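PDB 3L8M: probable thiamine pyrophosphokinase, which probably catalyses the ATP-dependent pyrophosphorylation of thiamine to thiamine diphosphate. Local coordinates for residues Arg57-Ile60 and Gln61-Glu65; Arg30-Leu33 and Ile34-Ser38. All blocks are in the same frame, centred on the assembly; numbering follows the deposited sequence.

Interaction 1: Arg57-Ile60 and Gln61-Glu65; sequences RNFI and QQQIE
Arg57 O accepts the N-H of Gln61 at 2.7 Å, an i-to-i+4 bond of helix 54-63, and near the end of that helix Ile60 O takes two donors, the N-H groups of Ile64 and Glu65.

Phe59 has its CG anti to the backbone N (chi1 169°), which carries the ring down the helix toward Gln63 and Ile64. Gln63 OE1 meets the ring edge, 3.0 Å from Phe59 CE1. Ring and amide planes are 74° apart. Ile64 CD1 approaches the same ring obliquely, 3.9 Å from Phe59 CE2. Ile60 CG2 lies 4.2 Å from Ile64 CB. On the outer side, the amides of Asn58 and Gln62 lie near each other, with OD1 of Asn58 3.6 Å from NE2 of Gln62. Gln61 turns its end away, and its OE1 bonds to Asn67 ND2.

The backbone bonding changes towards the end of helix 54-63. Gln63 N still reaches Phe59 O, four positions earlier. Glu65 N lies 2.6 Å from Ile60 O and its N-H points almost straight at it, at 172°. Ile64 N is 3.1 Å from Ile60 O and comes from above the carbonyl plane. Glu65 N bonds to the carbonyl five positions earlier, so the last turn is wider than an alpha turn.

Ile64 also has a backbone bond with Ala45 of strand 44-46. Gln62 and Glu65 make backbone hydrogen bonds to a second subunit.

An amide oxygen at the ring edge faces the slightly positive ring hydrogens, so this contact is probably mildly favourable. The two bonds to Ile60 O satisfy two N-H groups as the chain leaves the helix.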
# COMPACT_ATOMS: atom_id res chain seq x y z
N ARG A 57 23.32 7.47 11.94
CA ARG A 57 24.12 6.99 10.83
C ARG A 57 23.98 5.48 10.68
O ARG A 57 23.91 4.96 9.56
CB ARG A 57 25.58 7.37 11.04
CG ARG A 57 26.48 7.05 9.86
CD ARG A 57 27.85 7.67 10.05
NE ARG A 57 27.77 9.13 10.17
CZ ARG A 57 27.37 9.94 9.19
NH1 ARG A 57 27.02 9.44 8.01
NH2 ARG A 57 27.34 11.25 9.39
N ASN A 58 23.92 4.77 11.80
CA ASN A 58 23.76 3.32 11.77
C ASN A 58 22.45 2.98 11.08
O ASN A 58 22.40 2.07 10.23
CB ASN A 58 23.73 2.75 13.20
CG ASN A 58 23.19 1.33 13.25
OD1 ASN A 58 23.80 0.40 12.72
ND2 ASN A 58 22.02 1.16 13.87
N PHE A 59 21.41 3.71 11.46
CA PHE A 59 20.07 3.55 10.92
C PHE A 59 20.05 3.82 9.42
O PHE A 59 19.72 2.94 8.62
CB PHE A 59 19.11 4.48 11.67
CG PHE A 59 17.75 4.60 11.04
CD1 PHE A 59 16.96 3.47 10.85
CD2 PHE A 59 17.29 5.83 10.60
CE1 PHE A 59 15.72 3.58 10.23
CE2 PHE A 59 16.05 5.95 9.98
CZ PHE A 59 15.26 4.82 9.79
N ILE A 60 20.42 5.05 9.04
CA ILE A 60 20.47 5.47 7.64
C ILE A 60 21.39 4.59 6.79
O ILE A 60 21.04 4.21 5.67
CB ILE A 60 20.96 6.93 7.52
CG1 ILE A 60 20.02 7.87 8.29
CG2 ILE A 60 21.04 7.35 6.06
CD1 ILE A 60 20.46 9.33 8.27
N GLN A 61 22.57 4.28 7.31
CA GLN A 61 23.55 3.48 6.59
C GLN A 61 23.38 1.97 6.78
O GLN A 61 24.36 1.25 6.96
CB GLN A 61 24.97 3.91 7.00
CG GLN A 61 26.12 3.14 6.34
CD GLN A 61 26.20 3.31 4.83
OE1 GLN A 61 25.81 2.42 4.07
NE2 GLN A 61 26.71 4.46 4.40
N GLN A 62 22.14 1.50 6.74
CA GLN A 62 21.88 0.07 6.88
C GLN A 62 20.50 -0.27 6.32
O GLN A 62 20.24 -1.42 5.96
CB GLN A 62 21.95 -0.37 8.34
CG GLN A 62 20.75 0.06 9.17
CD GLN A 62 20.68 -0.66 10.51
OE1 GLN A 62 19.82 -0.35 11.35
NE2 GLN A 62 21.58 -1.62 10.72
N GLN A 63 19.63 0.73 6.27
CA GLN A 63 18.28 0.52 5.75
C GLN A 63 17.91 1.51 4.66
O GLN A 63 16.91 1.32 3.97
CB GLN A 63 17.26 0.60 6.88
CG GLN A 63 17.47 -0.44 7.97
CD GLN A 63 16.40 -0.38 9.04
OE1 GLN A 63 16.22 0.65 9.69
NE2 GLN A 63 15.69 -1.49 9.24
N ILE A 64 18.72 2.55 4.50
CA ILE A 64 18.44 3.59 3.50
C ILE A 64 19.60 3.85 2.54
O ILE A 64 19.42 3.86 1.32
CB ILE A 64 18.10 4.92 4.21
CG1 ILE A 64 16.97 4.70 5.22
CG2 ILE A 64 17.70 5.95 3.18
CD1 ILE A 64 16.78 5.88 6.17
N GLU A 65 20.78 4.08 3.09
CA GLU A 65 21.96 4.37 2.28
C GLU A 65 22.50 3.18 1.47
O GLU A 65 22.83 2.15 2.03
CB GLU A 65 23.06 4.93 3.18
CG GLU A 65 24.35 5.35 2.46
CD GLU A 65 24.18 6.57 1.57
OE1 GLU A 65 25.16 6.96 0.90
OE2 GLU A 65 23.07 7.14 1.55

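Interaction 2: Arg30-Leu33 and Ile34-Ser38; sequences RGTL and ILLES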
# COMPACT_ATOMS: atom_id res chain seq x y z
N ARG A 30 21.56 15.96 -0.02
CA ARG A 30 20.72 16.69 0.94
C ARG A 30 19.24 16.29 0.90
O ARG A 30 18.52 16.46 1.89
CB ARG A 30 20.86 18.20 0.73
CG ARG A 30 22.21 18.77 1.08
CD ARG A 30 22.26 20.27 0.78
NE ARG A 30 23.54 20.87 1.17
CZ ARG A 30 23.82 22.17 1.08
NH1 ARG A 30 22.92 23.02 0.61
NH2 ARG A 30 25.01 22.61 1.46
N GLY A 31 18.77 15.79 -0.24
CA GLY A 31 17.39 15.38 -0.32
C GLY A 31 17.09 14.34 0.75
O GLY A 31 16.02 14.34 1.35
N THR A 32 18.05 13.46 1.01
CA THR A 32 17.88 12.41 2.02
C THR A 32 17.37 12.95 3.36
O THR A 32 16.34 12.51 3.85
CB THR A 32 19.22 11.64 2.25
OG1 THR A 32 19.69 11.13 0.99
CG2 THR A 32 19.02 10.49 3.20
N LEU A 33 18.10 13.89 3.96
CA LEU A 33 17.68 14.46 5.23
C LEU A 33 16.34 15.21 5.17
O LEU A 33 15.58 15.19 6.14
CB LEU A 33 18.77 15.40 5.78
CG LEU A 33 20.11 14.75 6.18
CD1 LEU A 33 19.85 13.62 7.17
CD2 LEU A 33 20.84 14.22 4.95
N ILE A 34 16.05 15.87 4.04
CA ILE A 34 14.78 16.59 3.92
C ILE A 34 13.62 15.57 3.95
O ILE A 34 12.58 15.83 4.55
CB ILE A 34 14.65 17.42 2.60
CG1 ILE A 34 15.82 18.40 2.43
CG2 ILE A 34 13.34 18.18 2.60
CD1 ILE A 34 16.11 19.27 3.63
N LEU A 35 13.81 14.43 3.29
CA LEU A 35 12.76 13.40 3.27
C LEU A 35 12.44 12.92 4.68
O LEU A 35 11.29 12.97 5.13
CB LEU A 35 13.17 12.21 2.40
CG LEU A 35 13.11 12.50 0.90
CD1 LEU A 35 13.64 11.34 0.09
CD2 LEU A 35 11.68 12.78 0.52
N LEU A 36 13.48 12.47 5.38
CA LEU A 36 13.37 11.97 6.74
C LEU A 36 12.76 13.00 7.68
O LEU A 36 11.88 12.67 8.49
CB LEU A 36 14.76 11.57 7.23
CG LEU A 36 15.39 10.40 6.47
CD1 LEU A 36 16.87 10.27 6.83
CD2 LEU A 36 14.64 9.10 6.80
N GLU A 37 13.22 14.25 7.59
CA GLU A 37 12.72 15.34 8.44
C GLU A 37 11.22 15.52 8.29
O GLU A 37 10.54 15.93 9.24
CB GLU A 37 13.44 16.64 8.10
CG GLU A 37 14.69 16.87 8.93
CD GLU A 37 15.71 17.75 8.25
OE1 GLU A 37 15.34 18.84 7.74
OE2 GLU A 37 16.89 17.36 8.23
N SER A 38 10.72 15.23 7.10
CA SER A 38 9.30 15.32 6.79
C SER A 38 8.61 14.01 7.19
O SER A 38 7.44 13.80 6.90
CB SER A 38 9.10 15.54 5.29
OG SER A 38 9.77 16.73 4.87
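Thr32 O and Leu36 N are joined by one of the i-to-i+4 backbone bonds that run through helix 30-37. Leu36 N lies 3.2 Å from Thr32 O in a nearly straight bond (177°). Leu35 N to Gly31 O and Glu37 N to Leu33 O are both 2.9 Å. The bond from Ile34 N to Arg30 O is weak. At the C-terminal end, Ile34 O accepts both Ser38 N and Ser38 OG, which reach it from opposite faces of its plane; OG is at 3.0 Å.

The apolar contact is between Leu33 CD1 and Leu36 CD1, 4.5 Å apart.

Two side chains lie against the preceding turn. Leu36 has CG beside its own backbone N (chi1 -64°), and Leu36 CG lies 3.5 Å from Thr32 O. The extended Glu37 side chain runs back beside Leu33, with Glu37 OE2 3.7 Å from Leu33 CB.

The helix is the crossover of the beta-alpha-beta unit formed with strands 24-28 and 44-46. Ile34 and Leu35 pack on Leu6 of strand 2-6 and Leu17 of helix 16-19. Leu33 touches Phe49, while Leu36 touches Pro42 of its own chain and packs on Leu36 of a third subunit.

How the interactions relate
Interaction 2 comes first along the chain, on helix 30-37, and interaction 1 follows on helix 54-63. Strand 44-46, an outermost strand of the mixed eight-stranded sheet within this chain, lies between them in sequence. Their centres are about 13 Å apart, on the same side of the chain's centre. They meet directly through Leu36: Leu36 CD2 is 3.9 Å from Ile64 CD1, and Leu36 CD1 is 4.0 Å from Ile60 CD1. Both lie in the catalytic domain of the thiamin pyrophosphokinase family. Both also touch other subunits, so this corner of the domain combines helix-to-helix packing with contacts of the assembly.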